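Local coordinates for protein hydrolase, haloacid dehalogenase-like family (Streptococcus pneumoniae, PDB 2FI1) that probably acts as a metal-dependent hydrolase of the haloacid dehalogenase-like family, with a calcium ion bound in what is likely its active site, at residues A[46-49]-A[54-57]; A[135-138]-A[142-145]; A[156-161]-A[182-187]. All coordinates share one frame; numbering follows the deposited sequence.

Contact 1. Residues A[46-49]-A[54-57]; sequences QALK and FAIE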
ATOM      1  N   GLN A  46       9.060 -12.264  -2.637  1.00  8.28           N
ATOM      2  CA  GLN A  46       9.041 -12.607  -1.227  1.00  8.63           C
ATOM      3  C   GLN A  46      10.242 -12.025  -0.502  1.00  8.57           C
ATOM      4  O   GLN A  46      10.113 -11.532   0.626  1.00  9.12           O
ATOM      5  CB  GLN A  46       8.970 -14.131  -1.051  1.00  9.06           C
ATOM      6  CG  GLN A  46       9.019 -14.621   0.396  1.00 10.77           C
ATOM      7  CD  GLN A  46       7.905 -14.085   1.252  1.00 16.98           C
ATOM      8  OE1 GLN A  46       6.807 -13.788   0.761  1.00 17.31           O
ATOM      9  NE2 GLN A  46       8.179 -13.955   2.561  1.00 20.50           N
ATOM     10  N   ALA A  47      11.410 -12.077  -1.130  1.00  8.22           N
ATOM     11  CA  ALA A  47      12.611 -11.518  -0.513  1.00  8.49           C
ATOM     12  C   ALA A  47      12.471 -10.017  -0.275  1.00  8.82           C
ATOM     13  O   ALA A  47      12.852  -9.521   0.793  1.00  9.37           O
ATOM     14  CB  ALA A  47      13.827 -11.802  -1.346  1.00  8.57           C
ATOM     15  N   LEU A  48      11.969  -9.290  -1.264  1.00  8.61           N
ATOM     16  CA  LEU A  48      11.740  -7.847  -1.109  1.00  9.09           C
ATOM     17  C   LEU A  48      10.731  -7.548  -0.007  1.00 10.22           C
ATOM     18  O   LEU A  48      10.858  -6.549   0.704  1.00 10.24           O
ATOM     19  CB  LEU A  48      11.318  -7.222  -2.437  1.00  8.93           C
ATOM     20  CG  LEU A  48      12.449  -7.142  -3.465  1.00  8.60           C
ATOM     21  CD1 LEU A  48      11.881  -6.814  -4.819  1.00  8.90           C
ATOM     22  CD2 LEU A  48      13.487  -6.094  -3.050  1.00  9.28           C
ATOM     23  N   LYS A  49       9.743  -8.422   0.167  1.00 10.82           N
ATOM     24  CA  LYS A  49       8.753  -8.256   1.238  1.00 12.46           C
ATOM     25  C   LYS A  49       9.387  -8.374   2.615  1.00 12.14           C
ATOM     26  O   LYS A  49       8.884  -7.777   3.586  1.00 13.91           O
ATOM     27  CB  LYS A  49       7.619  -9.276   1.109  1.00 12.91           C
ATOM     28  CG  LYS A  49       6.619  -8.955   0.047  1.00 15.41           C
ATOM     29  CD  LYS A  49       5.412  -9.900   0.094  1.00 16.80           C
ATOM     30  CE  LYS A  49       4.379  -9.485   1.112  1.00 20.31           C
ATOM     31  NZ  LYS A  49       3.226 -10.441   1.157  1.00 22.85           N
ATOM     32  N   PHE A  54      17.830  -7.744   2.599  1.00  9.72           N
ATOM     33  CA  PHE A  54      17.767  -9.211   2.518  1.00  9.60           C
ATOM     34  C   PHE A  54      17.782  -9.686   1.062  1.00  9.55           C
ATOM     35  O   PHE A  54      18.484 -10.645   0.722  1.00  9.90           O
ATOM     36  CB  PHE A  54      16.538  -9.770   3.228  1.00  9.96           C
ATOM     37  CG  PHE A  54      16.367 -11.249   3.020  1.00 10.36           C
ATOM     38  CD1 PHE A  54      17.284 -12.138   3.562  1.00 11.21           C
ATOM     39  CD2 PHE A  54      15.322 -11.739   2.265  1.00 10.76           C
ATOM     40  CE1 PHE A  54      17.150 -13.496   3.353  1.00 11.89           C
ATOM     41  CE2 PHE A  54      15.183 -13.100   2.061  1.00 10.88           C
ATOM     42  CZ  PHE A  54      16.107 -13.975   2.599  1.00 11.36           C
ATOM     43  N   ALA A  55      17.019  -9.014   0.207  1.00  9.09           N
ATOM     44  CA  ALA A  55      16.988  -9.385  -1.199  1.00  9.09           C
ATOM     45  C   ALA A  55      18.363  -9.215  -1.847  1.00  9.51           C
ATOM     46  O   ALA A  55      18.804 -10.060  -2.624  1.00  9.39           O
ATOM     47  CB  ALA A  55      15.949  -8.575  -1.946  1.00  8.48           C
ATOM     48  N   ILE A  56      19.043  -8.112  -1.546  1.00 10.10           N
ATOM     49  CA  ILE A  56      20.373  -7.869  -2.112  1.00 10.83           C
ATOM     50  C   ILE A  56      21.408  -8.849  -1.571  1.00 11.79           C
ATOM     51  O   ILE A  56      22.202  -9.386  -2.332  1.00 11.97           O
ATOM     52  CB  ILE A  56      20.817  -6.406  -1.905  1.00 11.05           C
ATOM     53  CG1 ILE A  56      19.948  -5.503  -2.791  1.00 12.50           C
ATOM     54  CG2 ILE A  56      22.306  -6.231  -2.228  1.00 12.16           C
ATOM     55  CD1 ILE A  56      20.179  -4.030  -2.600  1.00 13.71           C
ATOM     56  N   GLU A  57      21.396  -9.106  -0.272  1.00 12.49           N
ATOM     57  CA  GLU A  57      22.352 -10.074   0.275  1.00 13.91           C
ATOM     58  C   GLU A  57      22.107 -11.476  -0.286  1.00 13.46           C
ATOM     59  O   GLU A  57      23.053 -12.249  -0.468  1.00 14.12           O
ATOM     60  CB  GLU A  57      22.314 -10.097   1.803  1.00 15.02           C
ATOM     61  CG  GLU A  57      23.496 -10.860   2.461  1.00 19.65           C
ATOM     62  CD  GLU A  57      24.897 -10.287   2.144  1.00 24.24           C
ATOM     63  OE1 GLU A  57      25.025  -9.174   1.573  1.00 28.63           O
ATOM     64  OE2 GLU A  57      25.894 -10.967   2.482  1.00 28.80           O
TER

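Contact 2. Residues A[135-138]-A[142-145]; sequences KRKP and SMLY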
ATOM      1  N   LYS A 135       2.220  11.532  13.780  1.00  9.15           N
ATOM      2  CA  LYS A 135       3.077  10.414  14.111  1.00  9.53           C
ATOM      3  C   LYS A 135       2.786   9.211  13.215  1.00  8.94           C
ATOM      4  O   LYS A 135       1.704   9.103  12.618  1.00  9.27           O
ATOM      5  CB  LYS A 135       2.907  10.015  15.580  1.00 10.39           C
ATOM      6  CG  LYS A 135       3.294  11.105  16.564  1.00 12.89           C
ATOM      7  CD  LYS A 135       4.773  11.395  16.509  1.00 17.65           C
ATOM      8  CE  LYS A 135       5.199  12.288  17.662  1.00 19.85           C
ATOM      9  NZ  LYS A 135       4.513  13.605  17.642  1.00 22.48           N
ATOM     10  N   ARG A 136       3.761   8.318  13.113  1.00  8.95           N
ATOM     11  CA  ARG A 136       3.627   7.106  12.327  1.00  9.10           C
ATOM     12  C   ARG A 136       2.784   6.083  13.073  1.00  9.16           C
ATOM     13  O   ARG A 136       2.809   6.003  14.305  1.00  9.64           O
ATOM     14  CB  ARG A 136       5.007   6.512  12.019  1.00  9.24           C
ATOM     15  CG  ARG A 136       5.862   7.421  11.124  1.00  9.99           C
ATOM     16  CD  ARG A 136       7.268   6.875  10.883  1.00 10.20           C
ATOM     17  NE  ARG A 136       7.264   5.687  10.028  1.00  9.93           N
ATOM     18  CZ  ARG A 136       7.301   4.423  10.456  1.00 10.16           C
ATOM     19  NH1 ARG A 136       7.366   4.134  11.744  1.00 10.75           N
ATOM     20  NH2 ARG A 136       7.267   3.436   9.573  1.00 11.27           N
ATOM     21  N   LYS A 137       2.054   5.288  12.309  1.00  9.00           N
ATOM     22  CA  LYS A 137       1.451   4.064  12.826  1.00  9.58           C
ATOM     23  C   LYS A 137       2.577   3.249  13.479  1.00  9.67           C
ATOM     24  O   LYS A 137       3.691   3.229  12.969  1.00 10.03           O
ATOM     25  CB  LYS A 137       0.769   3.288  11.695  1.00  9.40           C
ATOM     26  CG  LYS A 137      -0.352   4.058  11.003  1.00 10.02           C
ATOM     27  CD  LYS A 137      -0.916   3.338   9.788  1.00 10.76           C
ATOM     28  CE  LYS A 137       0.027   3.373   8.595  1.00 11.90           C
ATOM     29  NZ  LYS A 137      -0.514   2.605   7.422  1.00 12.32           N
ATOM     30  N   PRO A 138       2.297   2.545  14.586  1.00  9.63           N
ATOM     31  CA  PRO A 138       0.998   2.252  15.200  1.00  9.74           C
ATOM     32  C   PRO A 138       0.389   3.340  16.092  1.00 10.07           C
ATOM     33  O   PRO A 138      -0.675   3.120  16.674  1.00 10.18           O
ATOM     34  CB  PRO A 138       1.306   1.010  16.040  1.00  9.66           C
ATOM     35  CG  PRO A 138       2.712   1.250  16.491  1.00 10.64           C
ATOM     36  CD  PRO A 138       3.397   1.882  15.317  1.00 10.48           C
ATOM     37  N   SER A 142      -3.162   9.888  13.640  1.00  9.25           N
ATOM     38  CA  SER A 142      -3.751  10.229  12.350  1.00  9.36           C
ATOM     39  C   SER A 142      -5.146   9.644  12.170  1.00  9.81           C
ATOM     40  O   SER A 142      -6.021  10.305  11.612  1.00 10.22           O
ATOM     41  CB  SER A 142      -2.840   9.823  11.184  1.00  9.24           C
ATOM     42  OG  SER A 142      -2.493   8.460  11.216  1.00  9.61           O
ATOM     43  N   MET A 143      -5.366   8.434  12.667  1.00 10.69           N
ATOM     44  CA  MET A 143      -6.702   7.837  12.530  1.00 11.37           C
ATOM     45  C   MET A 143      -7.703   8.498  13.501  1.00 11.39           C
ATOM     46  O   MET A 143      -8.856   8.666  13.140  1.00 11.14           O
ATOM     47  CB  MET A 143      -6.665   6.298  12.585  1.00 12.32           C
ATOM     48  CG  MET A 143      -6.328   5.550  11.181  1.00 13.67           C
ATOM     49  SD  MET A 143      -5.963   3.895  11.584  1.00 12.95           S
ATOM     50  CE  MET A 143      -4.667   3.610  10.372  1.00 13.66           C
ATOM     51  N   LEU A 144      -7.251   8.940  14.677  1.00 11.36           N
ATOM     52  CA  LEU A 144      -8.117   9.714  15.576  1.00 11.46           C
ATOM     53  C   LEU A 144      -8.464  11.074  14.975  1.00 11.44           C
ATOM     54  O   LEU A 144      -9.574  11.578  15.146  1.00 11.38           O
ATOM     55  CB  LEU A 144      -7.462   9.894  16.949  1.00 11.69           C
ATOM     56  CG  LEU A 144      -7.408   8.618  17.796  1.00 12.71           C
ATOM     57  CD1 LEU A 144      -6.483   8.783  18.990  1.00 13.74           C
ATOM     58  CD2 LEU A 144      -8.803   8.187  18.256  1.00 13.62           C
ATOM     59  N   TYR A 145      -7.514  11.676  14.270  1.00 10.82           N
ATOM     60  CA  TYR A 145      -7.768  12.924  13.550  1.00 10.72           C
ATOM     61  C   TYR A 145      -8.896  12.726  12.534  1.00 10.64           C
ATOM     62  O   TYR A 145      -9.810  13.543  12.441  1.00 10.78           O
ATOM     63  CB  TYR A 145      -6.490  13.421  12.854  1.00 10.99           C
ATOM     64  CG  TYR A 145      -6.700  14.298  11.641  1.00 10.44           C
ATOM     65  CD1 TYR A 145      -7.002  15.644  11.765  1.00 11.10           C
ATOM     66  CD2 TYR A 145      -6.544  13.785  10.351  1.00  9.54           C
ATOM     67  CE1 TYR A 145      -7.171  16.452  10.650  1.00 11.05           C
ATOM     68  CE2 TYR A 145      -6.711  14.573   9.232  1.00 10.58           C
ATOM     69  CZ  TYR A 145      -7.021  15.919   9.378  1.00 11.21           C
ATOM     70  OH  TYR A 145      -7.189  16.734   8.287  1.00 12.01           O
TER
HETATM   71  O   HOH W   1      -0.560   8.603  13.972  1.00  9.86           O
HETATM   72  O   HOH W   2       0.081   8.321  10.403  1.00  9.92           O

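Contact 3. Residues A[156-161]-A[182-187]; sequences LVIGDR and VNLRQV. With CA (calcium ion), chain B.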
ATOM      1  N   LEU A 156     -13.779   1.026   9.146  1.00  8.65           N
ATOM      2  CA  LEU A 156     -12.899  -0.129   9.009  1.00  8.66           C
ATOM      3  C   LEU A 156     -11.518   0.348   8.553  1.00  8.51           C
ATOM      4  O   LEU A 156     -11.400   1.101   7.586  1.00  8.58           O
ATOM      5  CB  LEU A 156     -13.471  -1.115   7.992  1.00  8.71           C
ATOM      6  CG  LEU A 156     -12.668  -2.405   7.771  1.00  8.85           C
ATOM      7  CD1 LEU A 156     -12.627  -3.270   9.017  1.00  9.22           C
ATOM      8  CD2 LEU A 156     -13.217  -3.193   6.593  1.00  9.18           C
ATOM      9  N   VAL A 157     -10.487  -0.094   9.260  1.00  8.29           N
ATOM     10  CA  VAL A 157      -9.102   0.211   8.928  1.00  8.20           C
ATOM     11  C   VAL A 157      -8.514  -1.009   8.233  1.00  8.07           C
ATOM     12  O   VAL A 157      -8.514  -2.101   8.801  1.00  8.20           O
ATOM     13  CB  VAL A 157      -8.299   0.531  10.205  1.00  8.69           C
ATOM     14  CG1 VAL A 157      -6.824   0.709   9.903  1.00  9.30           C
ATOM     15  CG2 VAL A 157      -8.855   1.774  10.864  1.00  8.50           C
ATOM     16  N   ILE A 158      -8.021  -0.833   7.009  1.00  7.72           N
ATOM     17  CA  ILE A 158      -7.511  -1.931   6.204  1.00  8.15           C
ATOM     18  C   ILE A 158      -6.026  -1.712   5.929  1.00  8.05           C
ATOM     19  O   ILE A 158      -5.642  -0.686   5.375  1.00  7.88           O
ATOM     20  CB  ILE A 158      -8.249  -2.041   4.851  1.00  8.04           C
ATOM     21  CG1 ILE A 158      -9.770  -2.105   5.059  1.00  9.51           C
ATOM     22  CG2 ILE A 158      -7.759  -3.262   4.100  1.00  8.22           C
ATOM     23  CD1 ILE A 158     -10.456  -0.777   4.879  1.00 12.81           C
ATOM     24  N   GLY A 159      -5.189  -2.664   6.318  1.00  7.69           N
ATOM     25  CA  GLY A 159      -3.766  -2.570   6.030  1.00  8.06           C
ATOM     26  C   GLY A 159      -3.128  -3.933   6.083  1.00  7.71           C
ATOM     27  O   GLY A 159      -3.702  -4.880   6.611  1.00  8.26           O
ATOM     28  N   ASP A 160      -1.920  -4.034   5.543  1.00  7.95           N
ATOM     29  CA  ASP A 160      -1.265  -5.333   5.432  1.00  8.51           C
ATOM     30  C   ASP A 160      -0.319  -5.652   6.583  1.00  9.12           C
ATOM     31  O   ASP A 160       0.173  -6.776   6.654  1.00  9.90           O
ATOM     32  CB  ASP A 160      -0.524  -5.472   4.090  1.00  8.57           C
ATOM     33  CG  ASP A 160       0.658  -4.528   3.954  1.00  9.86           C
ATOM     34  OD1 ASP A 160       0.577  -3.378   4.425  1.00 10.87           O
ATOM     35  OD2 ASP A 160       1.681  -4.937   3.351  1.00 13.37           O
ATOM     36  N   ARG A 161      -0.066  -4.698   7.464  1.00  9.22           N
ATOM     37  CA  ARG A 161       0.934  -4.884   8.518  1.00 10.11           C
ATOM     38  C   ARG A 161       0.362  -4.786   9.925  1.00  9.49           C
ATOM     39  O   ARG A 161      -0.630  -4.104  10.162  1.00  9.56           O
ATOM     40  CB  ARG A 161       2.045  -3.842   8.372  1.00 10.66           C
ATOM     41  CG  ARG A 161       2.974  -4.069   7.220  1.00 12.80           C
ATOM     42  CD  ARG A 161       4.040  -2.994   7.171  1.00 16.16           C
ATOM     43  NE  ARG A 161       4.812  -2.929   8.408  1.00 18.29           N
ATOM     44  CZ  ARG A 161       5.648  -1.944   8.721  1.00 19.37           C
ATOM     45  NH1 ARG A 161       5.839  -0.932   7.887  1.00 20.54           N
ATOM     46  NH2 ARG A 161       6.301  -1.969   9.871  1.00 19.98           N
ATOM     47  N   VAL A 182     -10.122 -10.275  -3.101  1.00 10.25           N
ATOM     48  CA  VAL A 182     -11.177 -11.286  -3.059  1.00 11.49           C
ATOM     49  C   VAL A 182     -11.567 -11.603  -1.612  1.00 10.16           C
ATOM     50  O   VAL A 182     -12.747 -11.700  -1.285  1.00 10.17           O
ATOM     51  CB  VAL A 182     -10.772 -12.596  -3.819  1.00 12.50           C
ATOM     52  CG1 VAL A 182     -11.708 -13.767  -3.482  1.00 15.16           C
ATOM     53  CG2 VAL A 182     -10.740 -12.359  -5.327  1.00 14.70           C
ATOM     54  N   ASN A 183     -10.576 -11.749  -0.737  1.00  9.75           N
ATOM     55  CA  ASN A 183     -10.886 -12.074   0.644  1.00  9.36           C
ATOM     56  C   ASN A 183     -11.576 -10.936   1.385  1.00  8.99           C
ATOM     57  O   ASN A 183     -12.458 -11.173   2.209  1.00  9.39           O
ATOM     58  CB  ASN A 183      -9.641 -12.494   1.408  1.00  9.30           C
ATOM     59  CG  ASN A 183      -9.980 -13.083   2.745  1.00  9.24           C
ATOM     60  OD1 ASN A 183     -10.741 -14.053   2.834  1.00  9.86           O
ATOM     61  ND2 ASN A 183      -9.447 -12.488   3.804  1.00  8.99           N
ATOM     62  N   LEU A 184     -11.168  -9.697   1.109  1.00  8.61           N
ATOM     63  CA  LEU A 184     -11.834  -8.550   1.703  1.00  9.00           C
ATOM     64  C   LEU A 184     -13.288  -8.476   1.226  1.00  8.77           C
ATOM     65  O   LEU A 184     -14.189  -8.238   2.020  1.00  8.81           O
ATOM     66  CB  LEU A 184     -11.078  -7.267   1.372  1.00  9.15           C
ATOM     67  CG  LEU A 184     -11.683  -5.964   1.911  1.00  9.00           C
ATOM     68  CD1 LEU A 184     -11.962  -6.038   3.383  1.00  9.32           C
ATOM     69  CD2 LEU A 184     -10.741  -4.818   1.601  1.00  9.73           C
ATOM     70  N   ARG A 185     -13.513  -8.711  -0.064  1.00  8.76           N
ATOM     71  CA  ARG A 185     -14.892  -8.792  -0.573  1.00  9.53           C
ATOM     72  C   ARG A 185     -15.696  -9.852   0.163  1.00 10.10           C
ATOM     73  O   ARG A 185     -16.851  -9.626   0.503  1.00 10.30           O
ATOM     74  CB  ARG A 185     -14.903  -9.116  -2.062  1.00  9.46           C
ATOM     75  CG  ARG A 185     -14.540  -7.955  -2.956  1.00  9.95           C
ATOM     76  CD  ARG A 185     -14.711  -8.326  -4.417  1.00  9.89           C
ATOM     77  NE  ARG A 185     -14.584  -7.172  -5.305  1.00  9.37           N
ATOM     78  CZ  ARG A 185     -15.545  -6.280  -5.535  1.00  9.31           C
ATOM     79  NH1 ARG A 185     -16.706  -6.341  -4.909  1.00  9.91           N
ATOM     80  NH2 ARG A 185     -15.304  -5.293  -6.380  1.00  9.71           N
ATOM     81  N   GLN A 186     -15.092 -11.017   0.399  1.00 10.75           N
ATOM     82  CA  GLN A 186     -15.795 -12.107   1.089  1.00 12.47           C
ATOM     83  C   GLN A 186     -16.206 -11.699   2.501  1.00 12.21           C
ATOM     84  O   GLN A 186     -17.313 -12.003   2.942  1.00 12.74           O
ATOM     85  CB  GLN A 186     -14.926 -13.373   1.101  1.00 13.66           C
ATOM     86  CG  GLN A 186     -15.519 -14.594   1.814  1.00 17.83           C
ATOM     87  CD  GLN A 186     -16.724 -15.201   1.108  1.00 21.45           C
ATOM     88  OE1 GLN A 186     -17.841 -15.173   1.641  1.00 26.21           O
ATOM     89  NE2 GLN A 186     -16.502 -15.789  -0.071  1.00 22.74           N
ATOM     90  N   VAL A 187     -15.331 -10.995   3.210  1.00 12.06           N
ATOM     91  CA  VAL A 187     -15.642 -10.533   4.558  1.00 13.20           C
ATOM     92  C   VAL A 187     -16.746  -9.465   4.545  1.00 12.78           C
ATOM     93  O   VAL A 187     -17.546  -9.381   5.482  1.00 13.81           O
ATOM     94  CB  VAL A 187     -14.351 -10.036   5.273  1.00 14.01           C
ATOM     95  CG1 VAL A 187     -14.671  -9.294   6.547  1.00 16.23           C
ATOM     96  CG2 VAL A 187     -13.433 -11.225   5.542  1.00 14.56           C
TER
HETATM   97 CA    CA B 191       1.330  -1.201   3.885  1.00 10.95          CA
HETATM   98  O   HOH W   3       3.217  -2.605   3.421  1.00 15.04           O
HETATM   99  O   HOH W   4       1.494  -0.910   6.242  1.00 12.12           O
HETATM  100  O   HOH W   5       2.665   0.675   3.547  1.00 14.87           O

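Contact 1. Residues A[46-49]-A[54-57]
This is a close apolar helix-helix contact between A47 of helix 41-50 and A55 and F54 of helix 52-59, two helices joined by a short turn. The pairing is made possible by small residues: the CA atoms of A47 and A55 are 4.9 Å apart and the methyl carbons, A47 CB and A55 CB, come to 3.9 Å. L48 reaches the same methyl group from beside it. Its CB starts away from helix 52-59, but one branch turns back, and L48 CD2 lies 3.7 Å from A55 CB. Both helices belong to the all-helical part of the chain, the helices from 20-34 to 66-77, which probably corresponds to the cap inserted after the first strand in many haloacid dehalogenase-like enzymes. Y21 and T25 of helix 20-34 touch L48, and F28 touches A55, while Y70 of helix 66-77 also touches L48. With CG anti to the backbone N, chi1 173° turns the F54 ring toward helix 41-50, and it meets A47 with its edge: F54 CE2 rests 3.9 Å from A47 CB, and A47 O lies near the ring plane, 3.6 Å from F54 CD2.

Contact 2. Residues A[135-138]-A[142-145]
K137 and M143 meet through the aliphatic parts of their side chains, where the loop before helix 141-149 passes the first turn of that helix. The methyl end of M143 makes the touch: its CE lies 3.8 Å from K137 CD, and the two chains run obliquely past each other. K137 starts with CG anti to its carbonyl carbon, and an extended chi2 (174°) brings CD to the methyl group; the bend at chi3 (-73°) then turns CE and NZ off to D164. K137 NZ forms a salt bridge with D164, and the side chain also touches D12, a calcium ligand. This placement, in a Lys-Pro pair joined by a cis peptide bond, is consistent with K137 being the lysine of motif III in the haloacid dehalogenase-like fold. A167 of helix 162-170 packs against both K137 and M143, and the backbone N of K137 is hydrogen-bonded to H106 NE2. S142 joins the loop differently. K135 O and S142 OG stand 4.5 Å apart, and the link runs through two waters that both donate to K135 O. The first lies 2.7 Å from K135 O and accepts a hydrogen bond from S142 N at 2.9 Å. The second is 2.9 Å from K135 O and is hydrogen-bonded to S142 OG at 2.7 Å.

Contact 3. Residues A[156-161]-A[182-187]
In the Rossmann-like core of the haloacid dehalogenase fold, L184 of the C-terminal helix 181-188 packs against one side of the sheet, on I158 and L156 of strand 155-159, the strand that leads into the metal site. L184 is the one residue of its segment that enters this apolar contact. Its CG lies anti to the backbone N (chi1 179°), and its two methyl groups divide between the two strand residues: L184 CD2 is 4.2 Å from I158 CG2, and L184 CD1 is 4.5 Å from L156 CD2. The side chains of I158 and L184 cross at about a right angle. I158 and L156 are alternate residues of the strand, and both point their CB toward the helix. W11 of strand 8-11, H176 of strand 174-177 and L90 of helix 87-96 also touch L184, so this leucine spans three neighbouring strands of the parallel sheet. Past the end of strand 155-159 the chain delivers D160 to the calcium ion, a placement consistent with the metal-binding acid of motif IV in this family. D160 binds through one oxygen: OD1 is 2.4 Å from the calcium ion, while OD2 stays 3.8 Å from it. That second oxygen instead accepts a 2.8 Å hydrogen bond from a water that is itself a calcium ligand, so the carboxylate grips the metal both directly and through a bound water, which helps to fix its rotation. Two further waters bind the ion, and D12 OD2, just past strand 8-11, and G14 O, in helix 13-17, also bind it. Calcium probably occupies the site where relatives hold magnesium.

The contacts follow one another along the chain. Contact 1 belongs to the probable helical cap, while contacts 2 and 3 lie in the core built round the five-stranded parallel sheet. The centre of contact 1 is about 28 Å from that of contact 2 and about 25 Å from that of contact 3, though the nearest atoms of contacts 1 and 3 are about 6 Å apart without touching. Contacts 2 and 3, with centres 19 Å apart, touch: M143 CE packs 3.6 Å from V157 CG1, joining helix 141-149 to the strand that follows it. Both place a side chain at or near the probable active site: D160 binds calcium, and K137 comes within about 6 Å of it.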